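Local coordinates for putative uncharacterized protein (Xanthomonas oryzae pv. oryzae, PDB 4KL0), which is a bacterial effector that binds calcium and probably hydrolyses N-glycosyl bonds, as nucleoside hydrolases do, though its own substrate is not settled, at residues L32-N37 / V63-G68; R17-H22 / P327-L332; E170-I175 / L217-R222. All coordinates share one frame; numbering follows the deposited sequence.

Interaction 1: residues L32-N37 / V63-G68; sequences LFTDPN and VVVTLG. With CA (calcium ion), chain B.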
ATOM      1  N   LEU A  32       1.829   1.556   9.602  1.00 13.33           N
ATOM      2  CA  LEU A  32       1.969   1.425   8.138  1.00 10.92           C
ATOM      3  C   LEU A  32       3.427   1.641   7.739  1.00 13.77           C
ATOM      4  O   LEU A  32       4.098   2.581   8.188  1.00 13.60           O
ATOM      5  CB  LEU A  32       1.041   2.450   7.481  1.00 11.63           C
ATOM      6  CG  LEU A  32       0.963   2.477   5.975  1.00 12.83           C
ATOM      7  CD1 LEU A  32       0.378   1.137   5.463  1.00 14.44           C
ATOM      8  CD2 LEU A  32       0.033   3.636   5.454  1.00 13.01           C
ATOM      9  N   PHE A  33       3.915   0.770   6.840  1.00 11.67           N
ATOM     10  CA  PHE A  33       5.280   0.825   6.318  1.00  9.33           C
ATOM     11  C   PHE A  33       5.170   1.009   4.809  1.00 10.76           C
ATOM     12  O   PHE A  33       4.504   0.212   4.148  1.00 10.79           O
ATOM     13  CB  PHE A  33       5.995  -0.504   6.644  1.00 12.16           C
ATOM     14  CG  PHE A  33       6.031  -0.792   8.108  1.00 11.49           C
ATOM     15  CD1 PHE A  33       7.167  -0.472   8.858  1.00 13.71           C
ATOM     16  CD2 PHE A  33       4.944  -1.395   8.714  1.00 13.16           C
ATOM     17  CE1 PHE A  33       7.154  -0.714  10.276  1.00 14.88           C
ATOM     18  CE2 PHE A  33       4.938  -1.633  10.115  1.00 12.80           C
ATOM     19  CZ  PHE A  33       6.097  -1.292  10.856  1.00 12.93           C
ATOM     20  N   THR A  34       5.706   2.110   4.270  1.00 10.26           N
ATOM     21  CA  THR A  34       5.271   2.593   2.941  1.00 10.43           C
ATOM     22  C   THR A  34       6.365   3.364   2.204  1.00 11.99           C
ATOM     23  O   THR A  34       7.355   3.784   2.816  1.00 13.14           O
ATOM     24  CB  THR A  34       4.068   3.494   3.171  1.00 10.80           C
ATOM     25  OG1 THR A  34       3.575   4.053   1.946  1.00 11.94           O
ATOM     26  CG2 THR A  34       4.402   4.632   4.106  1.00 12.73           C
ATOM     27  N   ASP A  35       6.263   3.440   0.871  1.00 10.71           N
ATOM     28  CA  ASP A  35       7.311   4.041   0.016  1.00 11.47           C
ATOM     29  C   ASP A  35       6.643   4.898  -1.059  1.00 12.72           C
ATOM     30  O   ASP A  35       6.712   4.589  -2.235  1.00 13.21           O
ATOM     31  CB  ASP A  35       8.209   2.957  -0.623  1.00 12.42           C
ATOM     32  CG  ASP A  35       7.412   1.884  -1.406  1.00 13.09           C
ATOM     33  OD1 ASP A  35       6.155   1.949  -1.439  1.00 12.74           O
ATOM     34  OD2 ASP A  35       8.085   1.012  -2.046  1.00 14.65           O
ATOM     35  N   PRO A  36       6.035   5.997  -0.639  1.00 10.01           N
ATOM     36  CA  PRO A  36       5.178   6.747  -1.600  1.00 10.21           C
ATOM     37  C   PRO A  36       5.969   7.544  -2.660  1.00 11.25           C
ATOM     38  O   PRO A  36       7.188   7.853  -2.538  1.00 13.20           O
ATOM     39  CB  PRO A  36       4.428   7.728  -0.689  1.00 11.99           C
ATOM     40  CG  PRO A  36       5.414   7.998   0.477  1.00 10.57           C
ATOM     41  CD  PRO A  36       5.992   6.577   0.720  1.00 10.65           C
ATOM     42  N   ASN A  37       5.212   7.889  -3.694  1.00 12.02           N
ATOM     43  CA  ASN A  37       5.680   8.774  -4.791  1.00 10.88           C
ATOM     44  C   ASN A  37       6.686   8.150  -5.753  1.00 14.24           C
ATOM     45  O   ASN A  37       7.438   8.868  -6.409  1.00 14.25           O
ATOM     46  CB  ASN A  37       6.144  10.120  -4.268  1.00 11.84           C
ATOM     47  CG  ASN A  37       6.009  11.203  -5.322  1.00 15.11           C
ATOM     48  OD1 ASN A  37       4.985  11.244  -6.024  1.00 14.04           O
ATOM     49  ND2 ASN A  37       7.035  12.074  -5.460  1.00 15.33           N
ATOM     50  N   VAL A  63       3.428   6.049  10.714  1.00 13.51           N
ATOM     51  CA  VAL A  63       3.842   5.624   9.383  1.00 13.89           C
ATOM     52  C   VAL A  63       5.359   5.739   9.288  1.00 16.16           C
ATOM     53  O   VAL A  63       5.943   6.787   9.608  1.00 16.22           O
ATOM     54  CB  VAL A  63       3.160   6.548   8.352  1.00 14.42           C
ATOM     55  CG1 VAL A  63       3.609   6.218   6.962  1.00 14.64           C
ATOM     56  CG2 VAL A  63       1.653   6.403   8.445  1.00 14.71           C
ATOM     57  N   VAL A  64       6.033   4.674   8.878  1.00 12.23           N
ATOM     58  CA  VAL A  64       7.481   4.742   8.712  1.00 13.21           C
ATOM     59  C   VAL A  64       7.785   4.505   7.220  1.00 14.77           C
ATOM     60  O   VAL A  64       7.251   3.607   6.600  1.00 14.94           O
ATOM     61  CB  VAL A  64       8.197   3.730   9.580  1.00 15.47           C
ATOM     62  CG1 VAL A  64       9.681   3.825   9.352  1.00 16.83           C
ATOM     63  CG2 VAL A  64       7.854   3.998  11.099  1.00 18.80           C
ATOM     64  N   VAL A  65       8.602   5.365   6.649  1.00 12.42           N
ATOM     65  CA  VAL A  65       8.753   5.452   5.174  1.00 11.60           C
ATOM     66  C   VAL A  65      10.127   4.917   4.754  1.00 14.01           C
ATOM     67  O   VAL A  65      11.191   5.280   5.338  1.00 14.98           O
ATOM     68  CB  VAL A  65       8.640   6.948   4.745  1.00 13.25           C
ATOM     69  CG1 VAL A  65       8.954   7.130   3.286  1.00 14.62           C
ATOM     70  CG2 VAL A  65       7.228   7.481   5.069  1.00 14.44           C
ATOM     71  N   THR A  66      10.145   4.115   3.683  1.00 12.24           N
ATOM     72  CA  THR A  66      11.393   3.522   3.215  1.00 10.98           C
ATOM     73  C   THR A  66      11.563   3.817   1.720  1.00 10.78           C
ATOM     74  O   THR A  66      10.804   4.617   1.182  1.00 12.55           O
ATOM     75  CB  THR A  66      11.453   1.998   3.567  1.00 13.91           C
ATOM     76  OG1 THR A  66      12.751   1.435   3.314  1.00 13.83           O
ATOM     77  CG2 THR A  66      10.401   1.171   2.801  1.00 13.26           C
ATOM     78  N   LEU A  67      12.609   3.255   1.114  1.00 11.68           N
ATOM     79  CA  LEU A  67      12.985   3.245  -0.310  1.00 10.86           C
ATOM     80  C   LEU A  67      13.823   4.480  -0.671  1.00 12.87           C
ATOM     81  O   LEU A  67      13.292   5.606  -0.705  1.00 12.58           O
ATOM     82  CB  LEU A  67      11.755   3.127  -1.282  1.00  9.97           C
ATOM     83  CG  LEU A  67      12.140   2.848  -2.733  1.00 10.47           C
ATOM     84  CD1 LEU A  67      12.583   1.362  -2.903  1.00 12.58           C
ATOM     85  CD2 LEU A  67      10.858   3.034  -3.552  1.00 11.54           C
ATOM     86  N   GLY A  68      15.120   4.236  -0.867  1.00 12.81           N
ATOM     87  CA  GLY A  68      16.100   5.260  -1.189  1.00 13.14           C
ATOM     88  C   GLY A  68      17.103   5.451  -0.057  1.00 14.16           C
ATOM     89  O   GLY A  68      17.022   4.854   1.029  1.00 13.57           O
TER
HETATM   90 CA    CA B 501       4.139   0.665  -2.123  1.00 10.46          CA
HETATM   91  O   HOH W   1       6.268  -0.485  -3.063  1.00 12.46           O
HETATM   92  O   HOH W   2       3.667  -1.862  -2.937  1.00 13.09           O
HETATM   93  O   HOH W   3       3.816   0.712  -4.588  1.00 15.13           O
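The calcium site of this Rossmann-like domain sits where strand 28-34 gives way to a loop, and here Leu32, Phe33 and Thr34 run parallel to Val63, Val64 and Val65 of the neighbouring strand. Three backbone bonds tie the strands: Val64 N to Leu32 O, Thr34 N to Val64 O, and Thr66 N to Thr34 O, the last at 2.9 Å. The first two alternate about Val64, as a parallel ladder requires, and the third carries the pairing just past the strand ends. On the face bearing Leu32, Thr34, Val63 and Val65, the methyl Thr34 CG2 presses on Val63 CG1 at a tight 3.4 Å. That methyl lies between its own backbone N and carbonyl carbon because OG1 is anti to the N (chi1 179°), and OG1 bonds to Asp42 and Tyr46. On the other face Val64 CB approaches the Phe33 ring obliquely.

Past the strand, Asp35 CB is wedged against Leu67 CB at 3.6 Å and lies beside Thr66 O, a buried carbonyl with no hydrogen-bond partner in the model. The carboxylate splits its work. Asp35 OD1 binds the calcium at 2.5 Å, while Asp35 OD2 accepts from a water, 2.6 Å away, that is itself a calcium ligand; Leu67 CD2 packs against Asp35 OD2 at 3.7 Å. Asp42, Ile151 O and Asp318 share the metal. Calcium held by aspartates at the carboxy-terminal ends of parallel strands is consistent with the nucleoside hydrolase family, whose metal site lies there.

Interaction 2: residues R17-H22 / P327-L332; sequences RELRLH and PGTARL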
ATOM      1  N   ARG A  17     -22.580   2.040   2.485  1.00 23.19           N
ATOM      2  CA  ARG A  17     -23.580   1.694   3.510  1.00 24.54           C
ATOM      3  C   ARG A  17     -23.419   0.250   3.996  1.00 23.53           C
ATOM      4  O   ARG A  17     -23.459  -0.054   5.211  1.00 26.18           O
ATOM      5  CB  ARG A  17     -24.973   1.867   2.906  1.00 25.43           C
ATOM      6  CG  ARG A  17     -26.134   1.713   3.868  1.00 27.91           C
ATOM      7  CD  ARG A  17     -27.414   2.126   3.139  1.00 25.60           C
ATOM      8  NE  ARG A  17     -27.353   3.521   2.702  1.00 32.02           N
ATOM      9  CZ  ARG A  17     -27.386   3.931   1.429  1.00 30.47           C
ATOM     10  NH1 ARG A  17     -27.531   3.054   0.423  1.00 32.57           N
ATOM     11  NH2 ARG A  17     -27.283   5.226   1.156  1.00 36.06           N
ATOM     12  N   GLU A  18     -23.231  -0.662   3.055  1.00 23.38           N
ATOM     13  CA  GLU A  18     -23.028  -2.061   3.385  1.00 24.14           C
ATOM     14  C   GLU A  18     -21.774  -2.311   4.221  1.00 25.61           C
ATOM     15  O   GLU A  18     -21.773  -3.091   5.182  1.00 24.01           O
ATOM     16  CB  GLU A  18     -23.006  -2.915   2.102  1.00 27.01           C
ATOM     17  CG  GLU A  18     -22.756  -4.400   2.390  1.00 27.45           C
ATOM     18  CD  GLU A  18     -22.528  -5.253   1.122  1.00 34.78           C
ATOM     19  OE1 GLU A  18     -22.505  -4.688  -0.018  1.00 35.01           O
ATOM     20  OE2 GLU A  18     -22.389  -6.499   1.283  1.00 35.78           O
ATOM     21  N   LEU A  19     -20.663  -1.674   3.857  1.00 23.46           N
ATOM     22  CA  LEU A  19     -19.469  -1.844   4.665  1.00 22.91           C
ATOM     23  C   LEU A  19     -19.725  -1.324   6.082  1.00 23.39           C
ATOM     24  O   LEU A  19     -19.248  -1.904   7.071  1.00 22.55           O
ATOM     25  CB  LEU A  19     -18.294  -1.081   4.053  1.00 21.34           C
ATOM     26  CG  LEU A  19     -17.060  -1.006   4.945  1.00 21.36           C
ATOM     27  CD1 LEU A  19     -16.438  -2.376   5.284  1.00 20.14           C
ATOM     28  CD2 LEU A  19     -16.028  -0.103   4.314  1.00 20.14           C
ATOM     29  N   ARG A  20     -20.482  -0.237   6.169  1.00 21.19           N
ATOM     30  CA  ARG A  20     -20.699   0.409   7.457  1.00 22.00           C
ATOM     31  C   ARG A  20     -21.478  -0.471   8.451  1.00 27.02           C
ATOM     32  O   ARG A  20     -21.428  -0.238   9.655  1.00 28.31           O
ATOM     33  CB  ARG A  20     -21.363   1.784   7.285  1.00 21.37           C
ATOM     34  CG  ARG A  20     -20.311   2.918   7.033  1.00 21.00           C
ATOM     35  CD  ARG A  20     -20.883   4.072   6.301  1.00 23.60           C
ATOM     36  NE  ARG A  20     -19.993   5.230   6.371  1.00 23.45           N
ATOM     37  CZ  ARG A  20     -20.382   6.442   5.996  1.00 25.99           C
ATOM     38  NH1 ARG A  20     -21.612   6.616   5.511  1.00 26.40           N
ATOM     39  NH2 ARG A  20     -19.557   7.473   6.106  1.00 31.11           N
ATOM     40  N   LEU A  21     -22.177  -1.496   7.973  1.00 25.43           N
ATOM     41  CA  LEU A  21     -22.825  -2.423   8.903  1.00 28.83           C
ATOM     42  C   LEU A  21     -21.823  -3.246   9.714  1.00 30.84           C
ATOM     43  O   LEU A  21     -22.200  -3.871  10.733  1.00 31.35           O
ATOM     44  CB  LEU A  21     -23.759  -3.383   8.154  1.00 28.22           C
ATOM     45  CG  LEU A  21     -24.891  -2.694   7.403  1.00 31.23           C
ATOM     46  CD1 LEU A  21     -25.500  -3.673   6.386  1.00 32.12           C
ATOM     47  CD2 LEU A  21     -25.936  -2.159   8.397  1.00 33.19           C
ATOM     48  N   HIS A  22     -20.551  -3.247   9.283  1.00 26.06           N
ATOM     49  CA  HIS A  22     -19.579  -4.158   9.826  1.00 25.95           C
ATOM     50  C   HIS A  22     -18.504  -3.411  10.585  1.00 24.94           C
ATOM     51  O   HIS A  22     -17.385  -3.944  10.724  1.00 26.62           O
ATOM     52  CB  HIS A  22     -18.883  -4.925   8.680  1.00 27.05           C
ATOM     53  CG  HIS A  22     -19.766  -5.883   7.938  1.00 32.52           C
ATOM     54  ND1 HIS A  22     -20.907  -5.495   7.270  1.00 36.62           N
ATOM     55  CD2 HIS A  22     -19.651  -7.218   7.735  1.00 37.01           C
ATOM     56  CE1 HIS A  22     -21.474  -6.552   6.713  1.00 36.14           C
ATOM     57  NE2 HIS A  22     -20.724  -7.608   6.973  1.00 39.31           N
ATOM     58  N   PRO A 327     -10.696  -6.741   9.176  1.00 23.19           N
ATOM     59  CA  PRO A 327     -11.687  -7.823   9.032  1.00 24.54           C
ATOM     60  C   PRO A 327     -12.972  -7.381   8.362  1.00 23.85           C
ATOM     61  O   PRO A 327     -13.556  -8.117   7.567  1.00 24.58           O
ATOM     62  CB  PRO A 327     -11.945  -8.244  10.474  1.00 27.20           C
ATOM     63  CG  PRO A 327     -10.717  -7.852  11.202  1.00 30.25           C
ATOM     64  CD  PRO A 327     -10.270  -6.553  10.563  1.00 25.68           C
ATOM     65  N   GLY A 328     -13.414  -6.164   8.634  1.00 24.66           N
ATOM     66  CA  GLY A 328     -14.681  -5.712   8.054  1.00 22.00           C
ATOM     67  C   GLY A 328     -14.655  -5.657   6.535  1.00 24.15           C
ATOM     68  O   GLY A 328     -15.588  -6.085   5.827  1.00 26.58           O
ATOM     69  N   THR A 329     -13.565  -5.126   6.006  1.00 19.82           N
ATOM     70  CA  THR A 329     -13.461  -5.059   4.564  1.00 21.02           C
ATOM     71  C   THR A 329     -13.063  -6.428   3.977  1.00 22.30           C
ATOM     72  O   THR A 329     -13.563  -6.793   2.911  1.00 25.17           O
ATOM     73  CB  THR A 329     -12.423  -3.978   4.178  1.00 18.25           C
ATOM     74  OG1 THR A 329     -11.280  -4.136   5.002  1.00 19.19           O
ATOM     75  CG2 THR A 329     -13.028  -2.533   4.360  1.00 21.29           C
ATOM     76  N   ALA A 330     -12.177  -7.163   4.663  1.00 22.03           N
ATOM     77  CA  ALA A 330     -11.666  -8.445   4.147  1.00 22.77           C
ATOM     78  C   ALA A 330     -12.837  -9.378   3.969  1.00 27.46           C
ATOM     79  O   ALA A 330     -12.945 -10.049   2.948  1.00 26.02           O
ATOM     80  CB  ALA A 330     -10.697  -9.058   5.077  1.00 21.26           C
ATOM     81  N   ARG A 331     -13.741  -9.406   4.953  1.00 26.43           N
ATOM     82  CA  ARG A 331     -14.803 -10.411   4.893  1.00 28.17           C
ATOM     83  C   ARG A 331     -15.778 -10.089   3.769  1.00 29.22           C
ATOM     84  O   ARG A 331     -16.460 -10.961   3.245  1.00 32.75           O
ATOM     85  CB  ARG A 331     -15.478 -10.593   6.260  1.00 33.76           C
ATOM     86  CG  ARG A 331     -14.513 -11.227   7.299  1.00 35.91           C
ATOM     87  CD  ARG A 331     -15.139 -11.352   8.712  1.00 40.07           C
ATOM     88  NE  ARG A 331     -14.172 -11.797   9.726  1.00 41.95           N
ATOM     89  CZ  ARG A 331     -14.029 -11.238  10.935  1.00 40.19           C
ATOM     90  NH1 ARG A 331     -14.793 -10.202  11.293  1.00 38.11           N
ATOM     91  NH2 ARG A 331     -13.119 -11.715  11.790  1.00 40.99           N
ATOM     92  N   LEU A 332     -15.829  -8.834   3.368  1.00 27.19           N
ATOM     93  CA  LEU A 332     -16.622  -8.425   2.242  1.00 28.22           C
ATOM     94  C   LEU A 332     -16.051  -8.929   0.904  1.00 29.18           C
ATOM     95  O   LEU A 332     -16.812  -9.242  -0.021  1.00 29.05           O
ATOM     96  CB  LEU A 332     -16.667  -6.897   2.222  1.00 32.35           C
ATOM     97  CG  LEU A 332     -17.960  -6.147   1.951  1.00 31.61           C
ATOM     98  CD1 LEU A 332     -19.031  -6.602   2.910  1.00 35.09           C
ATOM     99  CD2 LEU A 332     -17.694  -4.642   2.058  1.00 29.43           C
TER
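Leu19 of helix 10-20 reaches towards Thr329 and Leu332 on helix 327-333, and its side chain can be walked outward. Leu19 CB starts against a methyl of the other helix, Leu332 CD2, at 4.1 Å. CG stands anti to the backbone N (chi1 170°), which carries the two branches on towards the first turn of the partner helix. Leu19 CD1 meets Thr329 CG2 at 3.5 Å and Gly328 O at 3.8 Å; that carbonyl is buried here without a hydrogen-bonding partner. Leu19 CD2 lies 3.9 Å from Thr329 CG2. This is helix-to-helix packing outside the sheet of the Rossmann-like domain: the helix that precedes the first strand lies against one some 300 residues later, and Leu52 of helix 41-54 touches both Leu19 and Thr329. The methyl of Thr329 can face Leu19 because its hydroxyl turns back to Leu323 O and Leu326 O. Leu332 turns its other branch to Glu18, Leu332 CD1 lying 3.7 Å from Glu18 OE2, an oxygen already salt-bridged to Lys360. His22 O comes within 4.2 Å of Gly328 CA, and His22 ND1 makes a weak bond back to Glu18 O.

Interaction 3: residues E170-I175 / L217-R222; sequences EKVASI and LGIPLR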
ATOM      1  N   GLU A 170       2.657  -9.874  22.079  1.00 28.48           N
ATOM      2  CA  GLU A 170       1.400  -9.683  22.801  1.00 30.16           C
ATOM      3  C   GLU A 170       0.554  -8.502  22.295  1.00 31.28           C
ATOM      4  O   GLU A 170      -0.647  -8.415  22.602  1.00 30.13           O
ATOM      5  CB  GLU A 170       1.678  -9.578  24.307  1.00 32.11           C
ATOM      6  CG  GLU A 170       2.552 -10.783  24.769  1.00 32.68           C
ATOM      7  CD  GLU A 170       3.013 -10.703  26.225  1.00 34.19           C
ATOM      8  OE1 GLU A 170       4.227 -10.961  26.442  1.00 33.28           O
ATOM      9  OE2 GLU A 170       2.169 -10.423  27.139  1.00 30.28           O
ATOM     10  N   LYS A 171       1.147  -7.613  21.496  1.00 26.39           N
ATOM     11  CA  LYS A 171       0.409  -6.423  21.061  1.00 22.61           C
ATOM     12  C   LYS A 171       0.160  -6.273  19.518  1.00 25.70           C
ATOM     13  O   LYS A 171      -0.437  -5.278  19.087  1.00 23.98           O
ATOM     14  CB  LYS A 171       1.093  -5.182  21.595  1.00 28.01           C
ATOM     15  CG  LYS A 171       1.212  -5.162  23.136  1.00 30.32           C
ATOM     16  CD  LYS A 171      -0.085  -4.672  23.783  1.00 33.78           C
ATOM     17  CE  LYS A 171       0.086  -4.373  25.279  1.00 37.70           C
ATOM     18  NZ  LYS A 171      -0.506  -5.417  26.212  1.00 43.62           N
ATOM     19  N   VAL A 172       0.586  -7.229  18.704  1.00 22.31           N
ATOM     20  CA  VAL A 172       0.296  -7.088  17.260  1.00 22.87           C
ATOM     21  C   VAL A 172      -0.637  -8.187  16.821  1.00 21.83           C
ATOM     22  O   VAL A 172      -0.330  -9.395  16.953  1.00 23.94           O
ATOM     23  CB  VAL A 172       1.580  -7.052  16.407  1.00 20.62           C
ATOM     24  CG1 VAL A 172       1.276  -7.186  14.886  1.00 18.65           C
ATOM     25  CG2 VAL A 172       2.351  -5.776  16.685  1.00 22.09           C
ATOM     26  N   ALA A 173      -1.786  -7.791  16.295  1.00 19.24           N
ATOM     27  CA  ALA A 173      -2.793  -8.750  15.839  1.00 19.49           C
ATOM     28  C   ALA A 173      -2.477  -9.570  14.586  1.00 22.37           C
ATOM     29  O   ALA A 173      -2.729 -10.786  14.542  1.00 22.22           O
ATOM     30  CB  ALA A 173      -4.162  -8.065  15.691  1.00 22.76           C
ATOM     31  N   SER A 174      -1.902  -8.914  13.570  1.00 17.98           N
ATOM     32  CA  SER A 174      -1.580  -9.591  12.327  1.00 17.83           C
ATOM     33  C   SER A 174      -0.645  -8.674  11.611  1.00 15.41           C
ATOM     34  O   SER A 174      -0.534  -7.478  11.937  1.00 17.02           O
ATOM     35  CB  SER A 174      -2.806  -9.773  11.424  1.00 19.75           C
ATOM     36  OG  SER A 174      -3.410  -8.502  11.129  1.00 22.97           O
ATOM     37  N   ILE A 175       0.001  -9.250  10.616  1.00 14.56           N
ATOM     38  CA  ILE A 175       0.878  -8.492   9.705  1.00 13.17           C
ATOM     39  C   ILE A 175       0.382  -8.825   8.306  1.00 14.36           C
ATOM     40  O   ILE A 175       0.344  -9.993   7.897  1.00 15.58           O
ATOM     41  CB  ILE A 175       2.354  -8.897   9.819  1.00 14.69           C
ATOM     42  CG1 ILE A 175       2.873  -8.667  11.233  1.00 16.17           C
ATOM     43  CG2 ILE A 175       3.184  -8.138   8.743  1.00 15.14           C
ATOM     44  CD1 ILE A 175       4.299  -9.160  11.459  1.00 19.30           C
ATOM     45  N   LEU A 217       7.223 -15.847  16.250  1.00 26.05           N
ATOM     46  CA  LEU A 217       6.523 -15.153  17.310  1.00 24.69           C
ATOM     47  C   LEU A 217       4.997 -15.484  17.330  1.00 23.71           C
ATOM     48  O   LEU A 217       4.269 -15.002  18.213  1.00 29.06           O
ATOM     49  CB  LEU A 217       6.780 -13.651  17.237  1.00 24.35           C
ATOM     50  CG  LEU A 217       8.144 -13.008  17.479  1.00 24.92           C
ATOM     51  CD1 LEU A 217       8.011 -11.535  17.215  1.00 28.18           C
ATOM     52  CD2 LEU A 217       8.551 -13.177  18.940  1.00 29.32           C
ATOM     53  N   GLY A 218       4.527 -16.301  16.390  1.00 23.10           N
ATOM     54  CA  GLY A 218       3.127 -16.699  16.344  1.00 23.02           C
ATOM     55  C   GLY A 218       2.187 -15.599  15.888  1.00 21.89           C
ATOM     56  O   GLY A 218       0.980 -15.614  16.186  1.00 23.72           O
ATOM     57  N   ILE A 219       2.703 -14.636  15.122  1.00 20.26           N
ATOM     58  CA  ILE A 219       1.826 -13.546  14.652  1.00 19.78           C
ATOM     59  C   ILE A 219       1.283 -13.871  13.272  1.00 17.07           C
ATOM     60  O   ILE A 219       2.071 -14.081  12.347  1.00 19.21           O
ATOM     61  CB  ILE A 219       2.602 -12.281  14.543  1.00 18.80           C
ATOM     62  CG1 ILE A 219       3.158 -11.932  15.890  1.00 23.69           C
ATOM     63  CG2 ILE A 219       1.721 -11.154  13.994  1.00 19.03           C
ATOM     64  CD1 ILE A 219       4.304 -11.093  15.792  1.00 26.59           C
ATOM     65  N   PRO A 220      -0.051 -13.919  13.096  1.00 17.94           N
ATOM     66  CA  PRO A 220      -0.631 -14.312  11.797  1.00 18.13           C
ATOM     67  C   PRO A 220      -0.090 -13.410  10.662  1.00 16.61           C
ATOM     68  O   PRO A 220      -0.028 -12.201  10.855  1.00 17.35           O
ATOM     69  CB  PRO A 220      -2.129 -14.053  11.964  1.00 21.48           C
ATOM     70  CG  PRO A 220      -2.342 -14.131  13.496  1.00 22.94           C
ATOM     71  CD  PRO A 220      -1.061 -13.610  14.128  1.00 19.20           C
ATOM     72  N   LEU A 221       0.256 -14.007   9.540  1.00 16.80           N
ATOM     73  CA  LEU A 221       0.700 -13.277   8.342  1.00 18.00           C
ATOM     74  C   LEU A 221      -0.309 -13.407   7.252  1.00 18.08           C
ATOM     75  O   LEU A 221      -0.829 -14.503   6.991  1.00 19.92           O
ATOM     76  CB  LEU A 221       1.998 -13.903   7.803  1.00 20.80           C
ATOM     77  CG  LEU A 221       3.371 -13.635   8.356  1.00 19.93           C
ATOM     78  CD1 LEU A 221       4.374 -14.449   7.494  1.00 19.07           C
ATOM     79  CD2 LEU A 221       3.670 -12.123   8.290  1.00 19.85           C
ATOM     80  N   ARG A 222      -0.627 -12.319   6.544  1.00 13.97           N
ATOM     81  CA  ARG A 222      -1.526 -12.422   5.423  1.00 15.83           C
ATOM     82  C   ARG A 222      -0.828 -11.731   4.249  1.00 16.43           C
ATOM     83  O   ARG A 222      -0.437 -10.574   4.393  1.00 16.18           O
ATOM     84  CB  ARG A 222      -2.854 -11.723   5.695  1.00 14.95           C
ATOM     85  CG  ARG A 222      -3.853 -11.851   4.548  1.00 17.54           C
ATOM     86  CD  ARG A 222      -5.222 -11.292   4.974  1.00 18.81           C
ATOM     87  NE  ARG A 222      -5.771 -12.231   5.939  1.00 21.44           N
ATOM     88  CZ  ARG A 222      -6.926 -12.054   6.564  1.00 26.13           C
ATOM     89  NH1 ARG A 222      -7.658 -10.970   6.301  1.00 25.04           N
ATOM     90  NH2 ARG A 222      -7.348 -12.970   7.419  1.00 26.79           N
TER
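Ile175 and Leu221 stand side by side on neighbouring parallel strands and point the same way, at the start of the ladder between strand 172-178 and strand 221-224. The intervening chain includes helix 204-216, making this a beta-alpha-beta crossover of the Rossmann-like sheet, and both side chains rest on Ala214 of that helix. The touching atoms are Leu221 CD2 and the branch point of the isoleucine, Ile175 CB, 3.8 Å apart. Ile219 comes in differently. It leans obliquely across both Ile175 and Val172, and a single methyl does the work: Ile219 CG2 lies 3.9 Å from Ile175 CG1 and 4.1 Å from Val172 CG1. In Ile175, CG1 sits anti to the carbonyl carbon (chi1 -60°), putting that arm beside the methyl, while CG2 keeps to the leucine side. Val168 of helix 165-171 also packs on Ile219.

Before the ladder begins, each segment has just left a helix, at Val172 and at Gly218, the latter closing its helix with a Schellman motif. Ala173 briefly returns to helical backbone angles within the strand, and its side chain points away from the partner, while Ala173 O lies 3.3 Å from Pro220 CD, with Pro220 CG next to it. Register is then fixed by two backbone bonds of similar straightness: Ile175 N gives to Pro220 O at 3.0 Å, and Arg222 N gives to Ile175 O at 2.9 Å. Ser174 CA adds a CH...O contact to Pro220 O. The far end of Arg222 leads away from segment 170-175; its NH2 forms a salt bridge with Glu348 OE1 and its NH1 a hydrogen bond to Ala324 O.

Interactions 1 and 3 belong to the same sheet, each pairing parallel strands of a beta-alpha-beta unit, with centres 21 Å apart. Interaction 1 is wholly buried near the centre of the molecule and ends in the calcium site; interaction 3 lies farther out, partly buried, and has no metal ligand. Interaction 2 differs in kind: the segments meet mainly through methyl groups, without hydrogen bonds between them, away from the annotated sites. It joins distant parts of the sequence, and both other contacts are nested in the loop it closes. Its segment 327-332 touches interaction 3, where Ala330 CB packs 3.8 Å from Arg222 NH1, whereas interaction 1 touches neither.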